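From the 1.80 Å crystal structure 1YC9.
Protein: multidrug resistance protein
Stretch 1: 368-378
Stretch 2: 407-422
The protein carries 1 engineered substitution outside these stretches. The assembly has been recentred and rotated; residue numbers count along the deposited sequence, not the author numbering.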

ATOM      1  N   ALA A 368     -13.940 -11.089  32.139  1.00 23.70           N
ATOM      2  CA  ALA A 368     -15.075 -11.994  32.126  1.00 23.29           C
ATOM      3  C   ALA A 368     -14.874 -13.143  31.154  1.00 23.27           C
ATOM      4  O   ALA A 368     -15.295 -14.277  31.450  1.00 20.63           O
ATOM      5  CB  ALA A 368     -16.286 -11.287  31.815  1.00 23.40           C
ATOM      6  N   ARG A 369     -14.300 -12.837  29.973  1.00 22.03           N
ATOM      7  CA  ARG A 369     -13.903 -13.898  29.026  1.00 21.50           C
ATOM      8  C   ARG A 369     -12.968 -14.928  29.664  1.00 22.26           C
ATOM      9  O   ARG A 369     -13.210 -16.144  29.589  1.00 22.99           O
ATOM     10  CB  ARG A 369     -13.264 -13.278  27.768  1.00 20.56           C
ATOM     11  CG  ARG A 369     -14.269 -12.512  26.945  1.00 20.72           C
ATOM     12  CD  ARG A 369     -13.732 -11.980  25.641  1.00 20.61           C
ATOM     13  NE  ARG A 369     -13.377 -13.115  24.774  1.00 20.19           N
ATOM     14  CZ  ARG A 369     -12.799 -12.966  23.589  1.00 25.20           C
ATOM     15  NH1 ARG A 369     -12.546 -11.755  23.143  1.00 25.93           N
ATOM     16  NH2 ARG A 369     -12.481 -14.036  22.860  1.00 22.85           N
ATOM     17  N   ILE A 370     -11.916 -14.440  30.313  1.00 22.44           N
ATOM     18  CA  ILE A 370     -10.959 -15.271  30.983  1.00 23.54           C
ATOM     19  C   ILE A 370     -11.661 -16.094  32.084  1.00 24.36           C
ATOM     20  O   ILE A 370     -11.444 -17.288  32.183  1.00 23.87           O
ATOM     21  CB  ILE A 370      -9.825 -14.416  31.547  1.00 24.21           C
ATOM     22  CG1 ILE A 370      -8.913 -13.949  30.390  1.00 23.67           C
ATOM     23  CG2 ILE A 370      -8.997 -15.154  32.667  1.00 24.09           C
ATOM     24  CD1 ILE A 370      -7.649 -13.166  30.845  1.00 24.91           C
ATOM     25  N   ASN A 371     -12.502 -15.439  32.854  1.00 25.07           N
ATOM     26  CA  ASN A 371     -13.228 -16.062  33.964  1.00 26.33           C
ATOM     27  C   ASN A 371     -14.074 -17.237  33.503  1.00 25.88           C
ATOM     28  O   ASN A 371     -13.941 -18.341  34.033  1.00 25.72           O
ATOM     29  CB  ASN A 371     -14.127 -15.018  34.613  1.00 27.62           C
ATOM     30  CG  ASN A 371     -13.354 -14.108  35.576  1.00 30.00           C
ATOM     31  OD1 ASN A 371     -12.184 -14.340  35.830  1.00 36.42           O
ATOM     32  ND2 ASN A 371     -14.023 -13.063  36.120  1.00 34.32           N
ATOM     33  N   LYS A 372     -14.916 -17.001  32.502  1.00 23.75           N
ATOM     34  CA  LYS A 372     -15.748 -18.070  31.976  1.00 24.04           C
ATOM     35  C   LYS A 372     -14.895 -19.161  31.345  1.00 22.13           C
ATOM     36  O   LYS A 372     -15.209 -20.356  31.445  1.00 21.35           O
ATOM     37  CB  LYS A 372     -16.787 -17.549  30.993  1.00 23.48           C
ATOM     38  CG  LYS A 372     -17.801 -16.546  31.535  1.00 26.22           C
ATOM     39  CD  LYS A 372     -18.569 -16.949  32.825  1.00 28.00           C
ATOM     40  CE  LYS A 372     -19.186 -18.316  32.835  1.00 29.89           C
ATOM     41  NZ  LYS A 372     -19.939 -18.676  34.179  1.00 31.30           N
ATOM     42  N   THR A 373     -13.806 -18.789  30.692  1.00 22.87           N
ATOM     43  CA  THR A 373     -12.970 -19.803  30.061  1.00 22.22           C
ATOM     44  C   THR A 373     -12.211 -20.623  31.144  1.00 23.31           C
ATOM     45  O   THR A 373     -12.061 -21.830  31.001  1.00 22.28           O
ATOM     46  CB  THR A 373     -12.002 -19.161  29.064  1.00 22.70           C
ATOM     47  OG1 THR A 373     -12.728 -18.362  28.104  1.00 20.13           O
ATOM     48  CG2 THR A 373     -11.304 -20.237  28.260  1.00 23.32           C
ATOM     49  N   GLU A 374     -11.776 -19.972  32.219  1.00 23.63           N
ATOM     50  CA  GLU A 374     -11.187 -20.683  33.371  1.00 24.06           C
ATOM     51  C   GLU A 374     -12.184 -21.702  33.951  1.00 22.92           C
ATOM     52  O   GLU A 374     -11.815 -22.816  34.297  1.00 24.57           O
ATOM     53  CB  GLU A 374     -10.755 -19.725  34.504  1.00 24.95           C
ATOM     54  CG  GLU A 374      -9.413 -19.045  34.263  1.00 30.81           C
ATOM     55  CD  GLU A 374      -9.038 -17.936  35.257  1.00 35.98           C
ATOM     56  OE1 GLU A 374      -9.918 -17.346  35.922  1.00 40.59           O
ATOM     57  OE2 GLU A 374      -7.840 -17.639  35.325  1.00 37.77           O
ATOM     58  N   GLN A 375     -13.415 -21.291  34.098  1.00 22.59           N
ATOM     59  CA  GLN A 375     -14.479 -22.169  34.572  1.00 23.20           C
ATOM     60  C   GLN A 375     -14.667 -23.368  33.611  1.00 22.16           C
ATOM     61  O   GLN A 375     -14.821 -24.485  34.049  1.00 21.81           O
ATOM     62  CB  GLN A 375     -15.760 -21.387  34.741  1.00 22.53           C
ATOM     63  CG  GLN A 375     -15.677 -20.305  35.855  1.00 23.77           C
ATOM     64  CD  GLN A 375     -16.855 -19.396  35.849  1.00 22.52           C
ATOM     65  OE1 GLN A 375     -16.741 -18.172  36.129  1.00 28.37           O
ATOM     66  NE2 GLN A 375     -17.986 -19.933  35.525  1.00 23.44           N
ATOM     67  N   ALA A 376     -14.630 -23.149  32.292  1.00 23.04           N
ATOM     68  CA  ALA A 376     -14.742 -24.265  31.367  1.00 20.78           C
ATOM     69  C   ALA A 376     -13.548 -25.206  31.532  1.00 21.21           C
ATOM     70  O   ALA A 376     -13.733 -26.403  31.530  1.00 21.15           O
ATOM     71  CB  ALA A 376     -14.833 -23.774  29.898  1.00 21.88           C
ATOM     72  N   VAL A 377     -12.351 -24.659  31.688  1.00 20.27           N
ATOM     73  CA  VAL A 377     -11.172 -25.479  31.915  1.00 22.34           C
ATOM     74  C   VAL A 377     -11.350 -26.348  33.163  1.00 22.23           C
ATOM     75  O   VAL A 377     -11.227 -27.546  33.117  1.00 22.48           O
ATOM     76  CB  VAL A 377      -9.896 -24.643  32.018  1.00 21.68           C
ATOM     77  CG1 VAL A 377      -8.708 -25.438  32.553  1.00 25.30           C
ATOM     78  CG2 VAL A 377      -9.526 -24.044  30.629  1.00 23.22           C
ATOM     79  N   GLN A 378     -11.650 -25.712  34.271  1.00 23.80           N
ATOM     80  CA  GLN A 378     -11.760 -26.437  35.532  1.00 23.91           C
ATOM     81  C   GLN A 378     -12.852 -27.468  35.557  1.00 22.84           C
ATOM     82  O   GLN A 378     -12.677 -28.523  36.103  1.00 23.40           O
ATOM     83  CB  GLN A 378     -11.990 -25.445  36.654  1.00 24.69           C
ATOM     84  CG  GLN A 378     -10.890 -24.587  36.872  1.00 28.41           C
ATOM     85  CD  GLN A 378     -10.927 -24.008  38.257  1.00 35.46           C
ATOM     86  OE1 GLN A 378     -11.620 -23.020  38.471  1.00 37.45           O
ATOM     87  NE2 GLN A 378     -10.190 -24.638  39.207  1.00 37.26           N
ATOM     88  N   SER A 407     -12.451 -31.667  25.139  1.00 23.30           N
ATOM     89  CA  SER A 407     -13.067 -30.488  25.721  1.00 24.03           C
ATOM     90  C   SER A 407     -12.043 -29.760  26.582  1.00 23.27           C
ATOM     91  O   SER A 407     -11.924 -28.527  26.472  1.00 22.51           O
ATOM     92  CB  SER A 407     -14.324 -30.875  26.526  1.00 24.99           C
ATOM     93  OG  SER A 407     -14.715 -29.810  27.383  1.00 30.31           O
ATOM     94  N   LEU A 408     -11.285 -30.497  27.409  1.00 22.73           N
ATOM     95  CA  LEU A 408     -10.238 -29.906  28.255  1.00 22.61           C
ATOM     96  C   LEU A 408      -9.166 -29.191  27.459  1.00 23.35           C
ATOM     97  O   LEU A 408      -8.852 -28.057  27.707  1.00 21.66           O
ATOM     98  CB  LEU A 408      -9.577 -30.921  29.179  1.00 22.93           C
ATOM     99  CG  LEU A 408      -8.424 -30.375  30.040  1.00 22.66           C
ATOM    100  CD1 LEU A 408      -8.920 -29.264  30.956  1.00 22.32           C
ATOM    101  CD2 LEU A 408      -7.781 -31.490  30.828  1.00 26.03           C
ATOM    102  N   LEU A 409      -8.590 -29.885  26.492  1.00 23.40           N
ATOM    103  CA  LEU A 409      -7.567 -29.314  25.661  1.00 22.91           C
ATOM    104  C   LEU A 409      -8.073 -28.078  24.908  1.00 20.95           C
ATOM    105  O   LEU A 409      -7.334 -27.145  24.794  1.00 23.14           O
ATOM    106  CB  LEU A 409      -7.017 -30.347  24.661  1.00 22.09           C
ATOM    107  CG  LEU A 409      -5.897 -29.852  23.716  1.00 23.32           C
ATOM    108  CD1 LEU A 409      -4.748 -29.240  24.502  1.00 26.28           C
ATOM    109  CD2 LEU A 409      -5.314 -31.029  22.795  1.00 24.90           C
ATOM    110  N   ASN A 410      -9.266 -28.114  24.344  1.00 21.64           N
ATOM    111  CA  ASN A 410      -9.793 -26.986  23.586  1.00 21.25           C
ATOM    112  C   ASN A 410      -9.906 -25.762  24.505  1.00 21.70           C
ATOM    113  O   ASN A 410      -9.484 -24.671  24.151  1.00 19.39           O
ATOM    114  CB  ASN A 410     -11.152 -27.312  22.973  1.00 21.87           C
ATOM    115  CG  ASN A 410     -11.036 -28.227  21.795  1.00 25.26           C
ATOM    116  OD1 ASN A 410      -9.951 -28.333  21.216  1.00 28.09           O
ATOM    117  ND2 ASN A 410     -12.127 -28.890  21.439  1.00 27.40           N
ATOM    118  N   ASN A 411     -10.394 -25.989  25.725  1.00 20.75           N
ATOM    119  CA  ASN A 411     -10.568 -24.905  26.692  1.00 20.51           C
ATOM    120  C   ASN A 411      -9.252 -24.386  27.253  1.00 21.03           C
ATOM    121  O   ASN A 411      -9.102 -23.202  27.436  1.00 19.88           O
ATOM    122  CB  ASN A 411     -11.525 -25.316  27.822  1.00 21.57           C
ATOM    123  CG  ASN A 411     -12.919 -25.644  27.327  1.00 23.59           C
ATOM    124  OD1 ASN A 411     -13.402 -25.006  26.439  1.00 32.67           O
ATOM    125  ND2 ASN A 411     -13.596 -26.566  27.978  1.00 24.52           N
ATOM    126  N   GLN A 412      -8.269 -25.258  27.439  1.00 21.19           N
ATOM    127  CA  GLN A 412      -6.962 -24.867  27.898  1.00 22.78           C
ATOM    128  C   GLN A 412      -6.282 -23.987  26.867  1.00 23.57           C
ATOM    129  O   GLN A 412      -5.645 -23.022  27.211  1.00 24.48           O
ATOM    130  CB  GLN A 412      -6.081 -26.085  28.173  1.00 22.56           C
ATOM    131  CG  GLN A 412      -6.417 -26.818  29.434  1.00 25.30           C
ATOM    132  CD  GLN A 412      -5.585 -28.099  29.579  1.00 28.15           C
ATOM    133  OE1 GLN A 412      -5.273 -28.806  28.575  1.00 28.41           O
ATOM    134  NE2 GLN A 412      -5.219 -28.406  30.818  1.00 29.37           N
ATOM    135  N   ARG A 413      -6.414 -24.329  25.590  1.00 24.47           N
ATOM    136  CA  ARG A 413      -5.825 -23.501  24.560  1.00 24.16           C
ATOM    137  C   ARG A 413      -6.510 -22.148  24.479  1.00 22.27           C
ATOM    138  O   ARG A 413      -5.825 -21.127  24.336  1.00 21.37           O
ATOM    139  CB  ARG A 413      -5.861 -24.238  23.243  1.00 24.88           C
ATOM    140  CG  ARG A 413      -4.825 -25.326  23.320  1.00 28.35           C
ATOM    141  CD  ARG A 413      -4.614 -26.042  22.049  1.00 28.14           C
ATOM    142  NE  ARG A 413      -3.717 -25.289  21.168  1.00 28.63           N
ATOM    143  CZ  ARG A 413      -3.556 -25.608  19.881  1.00 30.59           C
ATOM    144  NH1 ARG A 413      -4.218 -26.657  19.403  1.00 31.88           N
ATOM    145  NH2 ARG A 413      -2.750 -24.908  19.086  1.00 28.53           N
ATOM    146  N   ALA A 414      -7.836 -22.145  24.581  1.00 22.37           N
ATOM    147  CA  ALA A 414      -8.612 -20.901  24.585  1.00 22.16           C
ATOM    148  C   ALA A 414      -8.156 -20.030  25.721  1.00 21.54           C
ATOM    149  O   ALA A 414      -7.950 -18.841  25.564  1.00 20.93           O
ATOM    150  CB  ALA A 414     -10.108 -21.183  24.647  1.00 22.48           C
ATOM    151  N   LEU A 415      -7.972 -20.627  26.887  1.00 21.38           N
ATOM    152  CA  LEU A 415      -7.480 -19.863  28.034  1.00 21.30           C
ATOM    153  C   LEU A 415      -6.122 -19.261  27.843  1.00 21.58           C
ATOM    154  O   LEU A 415      -5.932 -18.086  28.127  1.00 20.80           O
ATOM    155  CB  LEU A 415      -7.525 -20.722  29.296  1.00 22.37           C
ATOM    156  CG  LEU A 415      -7.095 -20.004  30.568  1.00 21.81           C
ATOM    157  CD1 LEU A 415      -7.886 -18.730  30.799  1.00 23.03           C
ATOM    158  CD2 LEU A 415      -7.263 -20.974  31.744  1.00 25.88           C
ATOM    159  N   VAL A 416      -5.160 -20.043  27.359  1.00 20.89           N
ATOM    160  CA  VAL A 416      -3.801 -19.569  27.125  1.00 22.95           C
ATOM    161  C   VAL A 416      -3.876 -18.421  26.102  1.00 22.33           C
ATOM    162  O   VAL A 416      -3.169 -17.442  26.213  1.00 20.54           O
ATOM    163  CB  VAL A 416      -2.929 -20.735  26.581  1.00 24.85           C
ATOM    164  CG1 VAL A 416      -1.905 -20.284  25.585  1.00 28.90           C
ATOM    165  CG2 VAL A 416      -2.307 -21.535  27.730  1.00 26.03           C
ATOM    166  N   ASN A 417      -4.724 -18.548  25.083  1.00 20.63           N
ATOM    167  CA  ASN A 417      -4.800 -17.478  24.106  1.00 20.63           C
ATOM    168  C   ASN A 417      -5.370 -16.164  24.700  1.00 20.23           C
ATOM    169  O   ASN A 417      -4.970 -15.060  24.274  1.00 20.03           O
ATOM    170  CB  ASN A 417      -5.605 -17.900  22.901  1.00 21.38           C
ATOM    171  CG  ASN A 417      -4.917 -18.972  22.091  1.00 21.04           C
ATOM    172  OD1 ASN A 417      -5.563 -19.740  21.335  1.00 26.55           O
ATOM    173  ND2 ASN A 417      -3.640 -19.047  22.227  1.00 15.44           N
ATOM    174  N   LEU A 418      -6.305 -16.292  25.625  1.00 19.61           N
ATOM    175  CA  LEU A 418      -6.896 -15.116  26.340  1.00 21.14           C
ATOM    176  C   LEU A 418      -5.945 -14.465  27.325  1.00 21.88           C
ATOM    177  O   LEU A 418      -5.930 -13.227  27.492  1.00 20.79           O
ATOM    178  CB  LEU A 418      -8.222 -15.462  27.031  1.00 20.89           C
ATOM    179  CG  LEU A 418      -9.445 -15.649  26.136  1.00 23.21           C
ATOM    180  CD1 LEU A 418     -10.586 -16.232  26.951  1.00 23.30           C
ATOM    181  CD2 LEU A 418      -9.926 -14.324  25.511  1.00 22.93           C
ATOM    182  N   GLN A 419      -5.143 -15.285  27.991  1.00 21.97           N
ATOM    183  CA  GLN A 419      -4.046 -14.799  28.841  1.00 22.89           C
ATOM    184  C   GLN A 419      -3.015 -14.037  28.038  1.00 23.44           C
ATOM    185  O   GLN A 419      -2.595 -12.941  28.423  1.00 24.22           O
ATOM    186  CB  GLN A 419      -3.392 -15.958  29.589  1.00 24.20           C
ATOM    187  CG  GLN A 419      -4.336 -16.566  30.605  1.00 26.64           C
ATOM    188  CD  GLN A 419      -3.846 -17.863  31.205  1.00 28.86           C
ATOM    189  OE1 GLN A 419      -3.059 -18.599  30.597  1.00 28.80           O
ATOM    190  NE2 GLN A 419      -4.321 -18.148  32.413  1.00 28.99           N
ATOM    191  N   SER A 420      -2.646 -14.566  26.874  1.00 22.74           N
ATOM    192  CA  SER A 420      -1.788 -13.842  25.947  1.00 23.98           C
ATOM    193  C   SER A 420      -2.406 -12.546  25.450  1.00 21.99           C
ATOM    194  O   SER A 420      -1.701 -11.541  25.255  1.00 21.13           O
ATOM    195  CB  SER A 420      -1.434 -14.713  24.721  1.00 23.62           C
ATOM    196  OG  SER A 420      -0.700 -13.928  23.784  1.00 28.81           O
ATOM    197  N   ARG A 421      -3.716 -12.550  25.275  1.00 22.76           N
ATOM    198  CA  ARG A 421      -4.433 -11.385  24.862  1.00 22.19           C
ATOM    199  C   ARG A 421      -4.264 -10.223  25.833  1.00 23.23           C
ATOM    200  O   ARG A 421      -4.311  -9.071  25.405  1.00 22.90           O
ATOM    201  CB  ARG A 421      -5.901 -11.705  24.635  1.00 21.71           C
ATOM    202  CG  ARG A 421      -6.749 -10.588  24.098  1.00 21.71           C
ATOM    203  CD  ARG A 421      -8.091 -11.078  23.675  1.00 23.52           C
ATOM    204  NE  ARG A 421      -8.992 -10.029  23.247  1.00 23.08           N
ATOM    205  CZ  ARG A 421      -8.937  -9.486  22.025  1.00 28.49           C
ATOM    206  NH1 ARG A 421      -8.020  -9.867  21.145  1.00 30.41           N
ATOM    207  NH2 ARG A 421      -9.804  -8.557  21.683  1.00 30.00           N
ATOM    208  N   ALA A 422      -4.096 -10.521  27.111  1.00 22.76           N
ATOM    209  CA  ALA A 422      -3.890  -9.466  28.128  1.00 23.27           C
ATOM    210  C   ALA A 422      -2.617  -8.695  27.826  1.00 22.59           C
ATOM    211  O   ALA A 422      -2.596  -7.468  27.885  1.00 22.46           O
ATOM    212  CB  ALA A 422      -3.849 -10.064  29.511  1.00 24.15           C
TER
HETATM  213  O   HOH W   1      -6.123 -16.469  33.887  1.00 42.52           O

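Two helices that run nearly antiparallel can be held together almost entirely by the fit of their side chains, and this pair from a multidrug resistance protein is a clear example. The axes approach to 8.5 Å with 152° between their directions, some 642 Å² of surface is buried, and no direct hydrogen bond crosses between the stretches.

At the centre the packing is knobs into holes. The side chain of Leu 415 sits among Ile 370, Thr 373, Glu 374 and Val 377, with its CD2 4.0 Å from Val 377 CG2 and its CD1 4.2 Å from Ile 370 CG2. Val 377 returns the arrangement, entering the hole formed by Leu 408, Asn 411, Gln 412 and Leu 415. Its compact branched side chain fits where the helices are close: the CA atoms of Val 377 and Asn 411 are 5.3 Å apart, and Val 377 CG2 lies 3.3 Å from the backbone atom Asn 411 O. Toward the other end, Ile 370 leaves its helix sideways, but the extended m,t rotamer brings its end nearer, and Ile 370 CG1 packs 3.7 Å from Leu 418 CB.

Thr 373 shows how a polar residue can serve in such an interior. Pointing toward the partner helix, it fills the hole lined by Asn 411, Ala 414, Leu 415 and Leu 418. Its m rotamer allows OG1 to donate a 2.7 Å hydrogen bond to Arg 369 O, one turn back in its own helix, so the hydroxyl is satisfied without a polar partner across the contact. The methyl is left to pack, with Thr 373 CG2 3.9 Å from Ala 414 CB. Small size also suits Ala 376, whose CB lies 3.6 Å from Asn 411 ND2, a contact of packing rather than hydrogen bonding.

Farther out, long side chains combine apolar and polar roles. Leu 418 CD2 lies over one face of the Arg 369 guanidinium, 3.7 Å from NH2, so the flat group covers the leucine while its edge remains free for polar partners. The like-charged Arg 421 is also near, its NE 4.0 Å from Arg 369 NH1; each guanidinium has hydrogen bonds elsewhere in the structure. At another edge, Glu 374 points away at its CB, yet its aliphatic CG lies 3.8 Å from Leu 415 CD1. Its carboxylate reaches the partner through water: water 1 donates to Glu 374 OE2 at 2.5 Å and accepts from Gln 419 NE2 at 2.9 Å, bridging the helices where direct polar contact is absent.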